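Local coordinates for protein L-lysine 6-monooxygenase involved in desferrioxamine biosynthesis (Erwinia amylovora CFBP1430, PDB 5O8P) that probably hydroxylates an amine nitrogen of the diamine cadaverine with FAD and NADPH in the biosynthesis of the siderophore desferrioxamine, at residues Tyr75-Phe80 / Asn104-Trp109; Leu311-Phe316 / Ser330-Gly335; Leu132-Val137 / Glu149-Arg154. All blocks are in the same frame, centred on the assembly; numbering follows the deposited sequence.

Along the chain contact 1 comes first, then contact 3, then contact 2, and none touches another. Contact 1 joins helix 77-83 to helix 100-113, about 11 Å from the bound FAD at the side chain of Y106. Contact 3 belongs to hairpin 134-141/147-152, part of the mixed sheet whose strand 8-14 begins the FAD-binding half; its nearest atoms are about 17 Å from contact 1. Contact 2 lies in the separate three-stranded antiparallel sheet 303-311, 315-322, 327-333, which leads into strand 335-338 of the parallel sheet, probably the NADPH-binding half. Centres of contacts 2 and 3 are 52 Å apart, so the hairpins lie in different parts of this FAD- and NADPH-dependent enzyme.

Contact 1: Tyr75-Phe80 / Asn104-Trp109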
loop_
_atom_site.group_PDB
_atom_site.type_symbol
_atom_site.label_atom_id
_atom_site.label_comp_id
_atom_site.label_asym_id
_atom_site.label_seq_id
_atom_site.Cartn_x
_atom_site.Cartn_y
_atom_site.Cartn_z
ATOM N N TYR B 75 -8.423 -29.253 9.926
ATOM C CA TYR B 75 -9.481 -28.326 9.490
ATOM C C TYR B 75 -9.014 -26.903 9.201
ATOM O O TYR B 75 -9.838 -26.013 8.994
ATOM C CB TYR B 75 -10.630 -28.315 10.510
ATOM C CG TYR B 75 -11.259 -29.664 10.590
ATOM C CD1 TYR B 75 -12.148 -30.071 9.622
ATOM C CD2 TYR B 75 -10.904 -30.565 11.571
ATOM C CE1 TYR B 75 -12.716 -31.328 9.655
ATOM C CE2 TYR B 75 -11.465 -31.824 11.618
ATOM C CZ TYR B 75 -12.365 -32.198 10.650
ATOM O OH TYR B 75 -12.923 -33.437 10.674
ATOM N N SER B 76 -7.706 -26.676 9.161
ATOM C CA SER B 76 -7.180 -25.334 8.884
ATOM C C SER B 76 -7.483 -24.928 7.457
ATOM O O SER B 76 -7.629 -25.772 6.575
ATOM C CB SER B 76 -5.666 -25.272 9.118
ATOM O OG SER B 76 -4.967 -25.871 8.041
ATOM N N LEU B 77 -7.565 -23.624 7.240
ATOM C CA LEU B 77 -7.720 -23.048 5.899
ATOM C C LEU B 77 -6.538 -23.413 4.994
ATOM O O LEU B 77 -6.730 -23.691 3.816
ATOM C CB LEU B 77 -7.903 -21.532 6.004
ATOM C CG LEU B 77 -8.134 -20.660 4.777
ATOM C CD1 LEU B 77 -6.839 -20.300 4.059
ATOM C CD2 LEU B 77 -9.135 -21.311 3.846
ATOM N N LEU B 78 -5.329 -23.414 5.547
ATOM C CA LEU B 78 -4.137 -23.800 4.788
ATOM C C LEU B 78 -4.171 -25.266 4.389
ATOM O O LEU B 78 -3.769 -25.618 3.284
ATOM C CB LEU B 78 -2.853 -23.474 5.565
ATOM C CG LEU B 78 -2.507 -21.985 5.602
ATOM C CD1 LEU B 78 -1.302 -21.765 6.489
ATOM C CD2 LEU B 78 -2.229 -21.442 4.208
ATOM N N ASN B 79 -4.663 -26.128 5.269
ATOM C CA ASN B 79 -4.781 -27.544 4.908
ATOM C C ASN B 79 -5.850 -27.763 3.847
ATOM O O ASN B 79 -5.669 -28.588 2.956
ATOM C CB ASN B 79 -5.065 -28.435 6.114
ATOM C CG ASN B 79 -4.747 -29.890 5.836
ATOM O OD1 ASN B 79 -3.716 -30.204 5.221
ATOM N ND2 ASN B 79 -5.625 -30.789 6.279
ATOM N N PHE B 80 -6.952 -27.021 3.951
ATOM C CA PHE B 80 -8.015 -27.044 2.941
ATOM C C PHE B 80 -7.436 -26.721 1.573
ATOM O O PHE B 80 -7.681 -27.392 0.586
ATOM C CB PHE B 80 -9.132 -26.052 3.324
ATOM C CG PHE B 80 -9.992 -25.609 2.178
ATOM C CD1 PHE B 80 -9.638 -24.531 1.401
ATOM C CD2 PHE B 80 -11.168 -26.258 1.893
ATOM C CE1 PHE B 80 -10.436 -24.132 0.340
ATOM C CE2 PHE B 80 -11.984 -25.852 0.861
ATOM C CZ PHE B 80 -11.626 -24.781 0.088
ATOM N N ASN B 104 -16.783 -19.783 2.457
ATOM C CA ASN B 104 -17.981 -20.610 2.451
ATOM C C ASN B 104 -17.656 -21.995 1.925
ATOM O O ASN B 104 -18.057 -22.976 2.531
ATOM C CB ASN B 104 -19.092 -19.957 1.620
ATOM C CG ASN B 104 -20.435 -20.652 1.777
ATOM O OD1 ASN B 104 -20.895 -20.891 2.901
ATOM N ND2 ASN B 104 -21.075 -20.970 0.652
ATOM N N GLN B 105 -16.923 -22.073 0.816
ATOM C CA GLN B 105 -16.459 -23.355 0.278
ATOM C C GLN B 105 -15.617 -24.134 1.290
ATOM O O GLN B 105 -15.771 -25.352 1.424
ATOM C CB GLN B 105 -15.622 -23.138 -0.979
ATOM C CG GLN B 105 -16.409 -22.799 -2.227
ATOM C CD GLN B 105 -15.517 -22.453 -3.401
ATOM O OE1 GLN B 105 -14.288 -22.543 -3.334
ATOM N NE2 GLN B 105 -16.130 -22.037 -4.479
ATOM N N TYR B 106 -14.731 -23.422 1.983
ATOM C CA TYR B 106 -13.891 -24.005 3.036
ATOM C C TYR B 106 -14.717 -24.539 4.218
ATOM O O TYR B 106 -14.513 -25.670 4.648
ATOM C CB TYR B 106 -12.801 -22.995 3.475
ATOM C CG TYR B 106 -12.273 -23.136 4.890
ATOM C CD1 TYR B 106 -11.459 -24.201 5.239
ATOM C CD2 TYR B 106 -12.562 -22.183 5.872
ATOM C CE1 TYR B 106 -10.970 -24.349 6.532
ATOM C CE2 TYR B 106 -12.084 -22.310 7.173
ATOM C CZ TYR B 106 -11.282 -23.397 7.506
ATOM O OH TYR B 106 -10.800 -23.540 8.802
ATOM N N CYS B 107 -15.651 -23.743 4.725
ATOM C CA CYS B 107 -16.519 -24.200 5.815
ATOM C C CYS B 107 -17.340 -25.426 5.420
ATOM O O CYS B 107 -17.605 -26.285 6.248
ATOM C CB CYS B 107 -17.453 -23.090 6.281
ATOM S SG CYS B 107 -16.617 -21.807 7.235
ATOM N N GLN B 108 -17.731 -25.500 4.152
ATOM C CA GLN B 108 -18.514 -26.629 3.645
ATOM C C GLN B 108 -17.654 -27.869 3.586
ATOM O O GLN B 108 -18.073 -28.925 4.014
ATOM C CB GLN B 108 -19.108 -26.323 2.263
ATOM C CG GLN B 108 -20.322 -25.399 2.325
ATOM C CD GLN B 108 -20.794 -24.929 0.960
ATOM O OE1 GLN B 108 -20.157 -25.190 -0.067
ATOM N NE2 GLN B 108 -21.906 -24.209 0.943
ATOM N N TRP B 109 -16.440 -27.733 3.073
ATOM C CA TRP B 109 -15.463 -28.818 3.104
ATOM C C TRP B 109 -15.225 -29.359 4.513
ATOM O O TRP B 109 -15.168 -30.568 4.704
ATOM C CB TRP B 109 -14.151 -28.336 2.501
ATOM C CG TRP B 109 -13.024 -29.257 2.650
ATOM C CD1 TRP B 109 -12.695 -30.277 1.831
ATOM C CD2 TRP B 109 -12.048 -29.228 3.677
ATOM N NE1 TRP B 109 -11.565 -30.901 2.276
ATOM C CE2 TRP B 109 -11.142 -30.272 3.411
ATOM C CE3 TRP B 109 -11.839 -28.408 4.791
ATOM C CZ2 TRP B 109 -10.051 -30.537 4.221
ATOM C CZ3 TRP B 109 -10.741 -28.654 5.588
ATOM C CH2 TRP B 109 -9.858 -29.715 5.298
#
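Q105 meets F80 with the base of its side chain, CB standing 4.5 Å from F80 CZ. A glutamine serves here because its CB can border the ring while the amide, further out, works at a distance: NE2 donates to L291 O of a third subunit.

Y106 follows, and its ring is carried toward segment 75-80 with CG anti to the backbone N (chi1 153°). L77 CD2 rests over one face, 4.0 Å from the ring centroid and displaced toward the rim, a CH-pi contact that a branched leucine makes well. At the far end of the ring, OH donates to Y75 O at 2.7 Å, lying in the carbonyl plane with a C=O...donor angle of 158°. The same hydroxyl is bonded to L65 N, so this buried oxygen is gripped twice, a role that suits a tyrosine hydroxyl. Y106 CB sits over the centre of the F80 ring at 3.8 Å, and the Y106 ring turns its edge to that face in an offset T-shaped pair.

F80, Y106 and W109 thus form an aromatic cluster between helix 100-113 and the start of helix 77-83. S76 is the N-cap of the latter: its OG accepts from N79 N at 2.8 Å, a bond for which a short hydroxyl side chain is apt.

One turn after Q105, W109 offers F80 a broad indole face. The F80 edge points into it, with CD2 3.6 Å from W109 CD2 and the ring planes 77° apart, while F80 CB lies over the six-membered ring. The two side chains run past each other in opposite directions. Around the indole rim come Y75 CA, near CZ3, and N79 ND2, which is hydrogen-bonded to P74 O and stands 4.5 Å from W109 CH2.

Contact 2: Leu311-Phe316 / Ser330-Gly335; sequences LAEGEF and SRRTEG
F316 and T333 pair at the open end of the beta hairpin formed by strands 315-322 and 327-333, as an antiparallel hydrogen-bonded pair. F316 N donates to T333 O at 2.7 Å, and T333 N returns a longer bond to F316 O. Both side chains lie on the same face of the sheet, where F316 CB approaches T333 CG2 at 4.1 Å; the edge of the phenyl ring is turned to T333 O and E334 O. Beta-branched threonine suits a strand, and its OG1, anti to the backbone N (chi1 -165°), donates to G335 O at 2.7 Å and also bonds T196 OG1. That ties the hairpin's end to the strand 194-198 that G335 joins through its backbone.

Ahead of F316 the chain reverses from strand 303-311 through a tight turn closed by two backbone bonds, G314 N to L311 O and L311 N to E315 O. G314 has a positive phi of 109°, and a side chain there would be pressed against the preceding carbonyl O, hence glycine.

R332 reaches back over this turn on a chain extended from CG to NE, crossing E313 and E315 at about a right angle. NH1 is shared by two carboxylates in a salt-bridge network. It bonds E313 OE1 at 2.9 Å, meeting that oxygen from above the carboxylate plane; the two flat groups are nearly parallel, 4° apart. The second bond, to E315 OE1, is weak, its N-H bent far from straight. L311 CD1 lies against the same guanidinium. On the side of E315 away from R332, E334 sets its CG 3.7 Å from G314 O, a glutamate whose aliphatic part packs on the turn while OE2 forms a salt bridge to R193.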
loop_
_atom_site.group_PDB
_atom_site.type_symbol
_atom_site.label_atom_id
_atom_site.label_comp_id
_atom_site.label_asym_id
_atom_site.label_seq_id
_atom_site.Cartn_x
_atom_site.Cartn_y
_atom_site.Cartn_z
ATOM N N LEU B 311 -46.895 4.692 -1.203
ATOM C CA LEU B 311 -47.854 5.534 -1.911
ATOM C C LEU B 311 -48.423 4.799 -3.119
ATOM O O LEU B 311 -47.747 3.943 -3.697
ATOM C CB LEU B 311 -47.175 6.829 -2.362
ATOM C CG LEU B 311 -46.390 7.585 -1.280
ATOM C CD1 LEU B 311 -45.612 8.734 -1.892
ATOM C CD2 LEU B 311 -47.297 8.091 -0.169
ATOM N N ALA B 312 -49.657 5.147 -3.491
ATOM C CA ALA B 312 -50.317 4.616 -4.696
ATOM C C ALA B 312 -49.467 4.814 -5.959
ATOM O O ALA B 312 -49.385 3.910 -6.799
ATOM C CB ALA B 312 -51.682 5.265 -4.881
ATOM N N GLU B 313 -48.829 5.987 -6.059
ATOM C CA GLU B 313 -47.831 6.300 -7.107
ATOM C C GLU B 313 -46.869 5.146 -7.464
ATOM O O GLU B 313 -46.517 4.983 -8.631
ATOM C CB GLU B 313 -46.969 7.497 -6.680
ATOM C CG GLU B 313 -47.682 8.846 -6.584
ATOM C CD GLU B 313 -46.767 9.962 -6.074
ATOM O OE1 GLU B 313 -45.520 9.811 -6.155
ATOM O OE2 GLU B 313 -47.304 10.992 -5.600
ATOM N N GLY B 314 -46.444 4.377 -6.457
ATOM C CA GLY B 314 -45.484 3.273 -6.620
ATOM C C GLY B 314 -44.111 3.575 -6.022
ATOM O O GLY B 314 -43.084 3.202 -6.595
ATOM N N GLU B 315 -44.106 4.219 -4.851
ATOM C CA GLU B 315 -42.901 4.727 -4.186
ATOM C C GLU B 315 -43.057 4.679 -2.673
ATOM O O GLU B 315 -44.166 4.849 -2.164
ATOM C CB GLU B 315 -42.680 6.199 -4.540
ATOM C CG GLU B 315 -42.203 6.501 -5.945
ATOM C CD GLU B 315 -41.652 7.914 -6.029
ATOM O OE1 GLU B 315 -42.435 8.877 -5.847
ATOM O OE2 GLU B 315 -40.428 8.063 -6.237
ATOM N N PHE B 316 -41.947 4.489 -1.964
ATOM C CA PHE B 316 -41.908 4.747 -0.521
ATOM C C PHE B 316 -41.770 6.246 -0.257
ATOM O O PHE B 316 -41.186 6.981 -1.064
ATOM C CB PHE B 316 -40.718 4.067 0.141
ATOM C CG PHE B 316 -40.879 2.599 0.346
ATOM C CD1 PHE B 316 -41.695 2.121 1.360
ATOM C CD2 PHE B 316 -40.160 1.687 -0.432
ATOM C CE1 PHE B 316 -41.822 0.752 1.563
ATOM C CE2 PHE B 316 -40.282 0.321 -0.227
ATOM C CZ PHE B 316 -41.117 -0.146 0.769
ATOM N N SER B 330 -38.430 14.498 4.532
ATOM C CA SER B 330 -38.905 13.313 3.810
ATOM C C SER B 330 -38.070 13.065 2.554
ATOM O O SER B 330 -37.465 13.986 1.996
ATOM C CB SER B 330 -40.385 13.449 3.440
ATOM O OG SER B 330 -40.583 14.503 2.502
ATOM N N ARG B 331 -38.050 11.807 2.124
ATOM C CA ARG B 331 -37.286 11.359 0.968
ATOM C C ARG B 331 -38.105 10.278 0.273
ATOM O O ARG B 331 -38.869 9.572 0.936
ATOM C CB ARG B 331 -35.976 10.761 1.463
ATOM C CG ARG B 331 -34.795 10.929 0.562
ATOM C CD ARG B 331 -34.320 12.371 0.543
ATOM N NE ARG B 331 -33.683 12.598 -0.743
ATOM C CZ ARG B 331 -33.465 13.779 -1.295
ATOM N NH1 ARG B 331 -33.826 14.901 -0.677
ATOM N NH2 ARG B 331 -32.920 13.822 -2.502
ATOM N N ARG B 332 -37.926 10.117 -1.033
ATOM C CA ARG B 332 -38.694 9.120 -1.781
ATOM C C ARG B 332 -37.800 8.113 -2.440
ATOM O O ARG B 332 -36.692 8.436 -2.820
ATOM C CB ARG B 332 -39.540 9.791 -2.856
ATOM C CG ARG B 332 -40.834 10.396 -2.355
ATOM C CD ARG B 332 -41.194 11.532 -3.302
ATOM N NE ARG B 332 -42.535 12.034 -3.095
ATOM C CZ ARG B 332 -43.653 11.409 -3.469
ATOM N NH1 ARG B 332 -43.615 10.207 -4.046
ATOM N NH2 ARG B 332 -44.838 11.980 -3.252
ATOM N N THR B 333 -38.296 6.891 -2.589
ATOM C CA THR B 333 -37.547 5.830 -3.264
ATOM C C THR B 333 -38.482 4.679 -3.674
ATOM O O THR B 333 -39.478 4.407 -2.991
ATOM C CB THR B 333 -36.378 5.325 -2.380
ATOM O OG1 THR B 333 -35.461 4.543 -3.165
ATOM C CG2 THR B 333 -36.875 4.511 -1.184
ATOM N N GLU B 334 -38.172 4.022 -4.791
ATOM C CA GLU B 334 -38.942 2.864 -5.232
ATOM C C GLU B 334 -38.400 1.647 -4.525
ATOM O O GLU B 334 -39.122 0.986 -3.776
ATOM C CB GLU B 334 -38.874 2.683 -6.748
ATOM C CG GLU B 334 -39.513 3.829 -7.516
ATOM C CD GLU B 334 -39.704 3.541 -9.002
ATOM O OE1 GLU B 334 -39.166 2.523 -9.504
ATOM O OE2 GLU B 334 -40.381 4.356 -9.677
ATOM N N GLY B 335 -37.119 1.373 -4.760
ATOM C CA GLY B 335 -36.400 0.266 -4.118
ATOM C C GLY B 335 -35.840 0.715 -2.791
ATOM O O GLY B 335 -35.422 1.860 -2.643
#

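Contact 3: Leu132-Val137 / Glu149-Arg154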
loop_
_atom_site.group_PDB
_atom_site.type_symbol
_atom_site.label_atom_id
_atom_site.label_comp_id
_atom_site.label_asym_id
_atom_site.label_seq_id
_atom_site.Cartn_x
_atom_site.Cartn_y
_atom_site.Cartn_z
ATOM N N LEU B 132 -32.579 -37.480 36.041
ATOM C CA LEU B 132 -31.319 -37.822 35.346
ATOM C C LEU B 132 -30.191 -36.800 35.579
ATOM O O LEU B 132 -29.040 -37.082 35.263
ATOM C CB LEU B 132 -31.542 -37.984 33.834
ATOM C CG LEU B 132 -32.175 -39.272 33.312
ATOM C CD1 LEU B 132 -32.535 -39.111 31.840
ATOM C CD2 LEU B 132 -31.270 -40.486 33.490
ATOM N N GLN B 133 -30.521 -35.622 36.110
ATOM C CA GLN B 133 -29.549 -34.543 36.365
ATOM C C GLN B 133 -28.828 -34.019 35.102
ATOM O O GLN B 133 -27.656 -33.654 35.152
ATOM C CB GLN B 133 -28.549 -34.953 37.470
ATOM C CG GLN B 133 -29.152 -34.952 38.869
ATOM C CD GLN B 133 -29.192 -33.561 39.470
ATOM O OE1 GLN B 133 -28.174 -33.049 39.937
ATOM N NE2 GLN B 133 -30.368 -32.934 39.449
ATOM N N CYS B 134 -29.548 -33.956 33.983
ATOM C CA CYS B 134 -28.992 -33.495 32.715
ATOM C C CYS B 134 -30.051 -32.800 31.844
ATOM O O CYS B 134 -31.212 -32.687 32.239
ATOM C CB CYS B 134 -28.374 -34.680 31.975
ATOM S SG CYS B 134 -29.583 -35.711 31.117
ATOM N N TYR B 135 -29.633 -32.322 30.670
ATOM C CA TYR B 135 -30.520 -31.589 29.756
ATOM C C TYR B 135 -31.095 -32.515 28.676
ATOM O O TYR B 135 -30.410 -33.405 28.151
ATOM C CB TYR B 135 -29.800 -30.378 29.139
ATOM C CG TYR B 135 -29.585 -29.262 30.149
ATOM C CD1 TYR B 135 -30.599 -28.345 30.433
ATOM C CD2 TYR B 135 -28.385 -29.148 30.845
ATOM C CE1 TYR B 135 -30.423 -27.337 31.376
ATOM C CE2 TYR B 135 -28.197 -28.151 31.793
ATOM C CZ TYR B 135 -29.215 -27.240 32.058
ATOM O OH TYR B 135 -29.008 -26.253 33.000
ATOM N N ARG B 136 -32.368 -32.293 28.364
ATOM C CA ARG B 136 -33.113 -33.102 27.402
ATOM C C ARG B 136 -33.501 -32.190 26.261
ATOM O O ARG B 136 -34.242 -31.243 26.478
ATOM C CB ARG B 136 -34.358 -33.668 28.098
ATOM C CG ARG B 136 -35.324 -34.435 27.226
ATOM C CD ARG B 136 -36.502 -34.976 28.044
ATOM N NE ARG B 136 -36.043 -35.828 29.150
ATOM C CZ ARG B 136 -35.618 -37.087 29.019
ATOM N NH1 ARG B 136 -35.585 -37.701 27.823
ATOM N NH2 ARG B 136 -35.212 -37.747 30.108
ATOM N N VAL B 137 -33.004 -32.476 25.064
ATOM C CA VAL B 137 -33.185 -31.616 23.876
ATOM C C VAL B 137 -34.094 -32.321 22.876
ATOM O O VAL B 137 -33.694 -33.331 22.308
ATOM C CB VAL B 137 -31.819 -31.350 23.193
ATOM C CG1 VAL B 137 -31.975 -30.582 21.887
ATOM C CG2 VAL B 137 -30.889 -30.625 24.146
ATOM N N GLU B 149 -35.074 -37.326 20.883
ATOM C CA GLU B 149 -34.609 -36.662 22.104
ATOM C C GLU B 149 -33.140 -36.963 22.309
ATOM O O GLU B 149 -32.692 -38.093 22.135
ATOM C CB GLU B 149 -35.441 -37.070 23.324
ATOM C CG GLU B 149 -36.751 -36.293 23.393
ATOM C CD GLU B 149 -37.631 -36.621 24.591
ATOM O OE1 GLU B 149 -37.238 -37.466 25.453
ATOM O OE2 GLU B 149 -38.723 -35.983 24.649
ATOM N N TRP B 150 -32.391 -35.920 22.626
ATOM C CA TRP B 150 -30.964 -36.011 22.826
ATOM C C TRP B 150 -30.722 -35.655 24.275
ATOM O O TRP B 150 -31.296 -34.690 24.794
ATOM C CB TRP B 150 -30.249 -35.030 21.912
ATOM C CG TRP B 150 -30.623 -35.155 20.472
ATOM C CD1 TRP B 150 -31.748 -34.681 19.870
ATOM C CD2 TRP B 150 -29.860 -35.783 19.444
ATOM N NE1 TRP B 150 -31.733 -34.976 18.531
ATOM C CE2 TRP B 150 -30.580 -35.653 18.242
ATOM C CE3 TRP B 150 -28.632 -36.444 19.427
ATOM C CZ2 TRP B 150 -30.118 -36.167 17.029
ATOM C CZ3 TRP B 150 -28.163 -36.946 18.230
ATOM C CH2 TRP B 150 -28.908 -36.810 17.042
ATOM N N LEU B 151 -29.898 -36.453 24.941
ATOM C CA LEU B 151 -29.543 -36.211 26.330
ATOM C C LEU B 151 -28.142 -35.654 26.390
ATOM O O LEU B 151 -27.294 -36.014 25.567
ATOM C CB LEU B 151 -29.643 -37.512 27.110
ATOM C CG LEU B 151 -31.085 -38.010 27.230
ATOM C CD1 LEU B 151 -31.173 -39.500 27.542
ATOM C CD2 LEU B 151 -31.820 -37.170 28.259
ATOM N N ALA B 152 -27.903 -34.758 27.347
ATOM C CA ALA B 152 -26.592 -34.109 27.466
ATOM C C ALA B 152 -26.383 -33.381 28.782
ATOM O O ALA B 152 -27.299 -32.745 29.322
ATOM C CB ALA B 152 -26.380 -33.127 26.322
ATOM N N HIS B 153 -25.149 -33.451 29.268
ATOM C CA HIS B 153 -24.762 -32.782 30.506
ATOM C C HIS B 153 -24.644 -31.277 30.318
ATOM O O HIS B 153 -24.975 -30.499 31.232
ATOM C CB HIS B 153 -23.447 -33.354 31.030
ATOM C CG HIS B 153 -23.563 -34.764 31.525
ATOM N ND1 HIS B 153 -24.096 -35.066 32.761
ATOM C CD2 HIS B 153 -23.222 -35.948 30.955
ATOM C CE1 HIS B 153 -24.077 -36.376 32.931
ATOM N NE2 HIS B 153 -23.556 -36.934 31.848
ATOM N N ARG B 154 -24.175 -30.883 29.131
ATOM C CA ARG B 154 -23.933 -29.500 28.796
ATOM C C ARG B 154 -24.470 -29.129 27.416
ATOM O O ARG B 154 -24.439 -29.927 26.478
ATOM C CB ARG B 154 -22.429 -29.253 28.822
ATOM C CG ARG B 154 -21.784 -29.411 30.190
ATOM C CD ARG B 154 -20.288 -29.439 30.084
ATOM N NE ARG B 154 -19.875 -30.828 29.945
ATOM C CZ ARG B 154 -19.431 -31.603 30.929
ATOM N NH1 ARG B 154 -19.302 -31.139 32.172
ATOM N NH2 ARG B 154 -19.103 -32.870 30.655
#
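The R136 guanidinium has L151 CD2 over one face, 3.6 Å above the plane and displaced toward the rim, and E149 OE1 near its edge. Two other flat groups meet carbonyls edge-on: the Y135 ring has H153 O in its plane, and the W150 ring has V137 O, with CD1 at 3.4 Å. All belong to the beta hairpin of strands 134-141 and 147-152, whose segments 134-137 and 149-152 run antiparallel.

Y135 with A152 and V137 with W150 are hydrogen-bonded pairs; V137 N to W150 O, at 2.8 Å, is nearly straight (171°). R136 and L151 form the non-hydrogen-bonded pair between them. Alternation puts Y135, V137, W150 and A152 on one face of the sheet, where the small A152 packs on I12 of strand 8-14 and beta-branched V137 on V123, a residue that binds FAD.

R136 and L151 occupy the other face, side by side and pointing the same way. An arginine fits because its flat head can lie against a leucine methyl while its N-H groups find acids: NH1 forms a salt bridge to E149 OE1 at 2.9 Å, and NH2 another to D129. The bend at chi3 (-57°) turns NE off the line of the extended chain. The plane of the guanidinium stands 54° from the E149 carboxylate.

Beyond this pair, Q133 and C134 face D129 in a G1 beta bulge. C134 SG touches L151 CD2 at 3.9 Å, and that same methyl is met by L132 CD1 at 4.1 Å, the two leucines crossing at about a right angle.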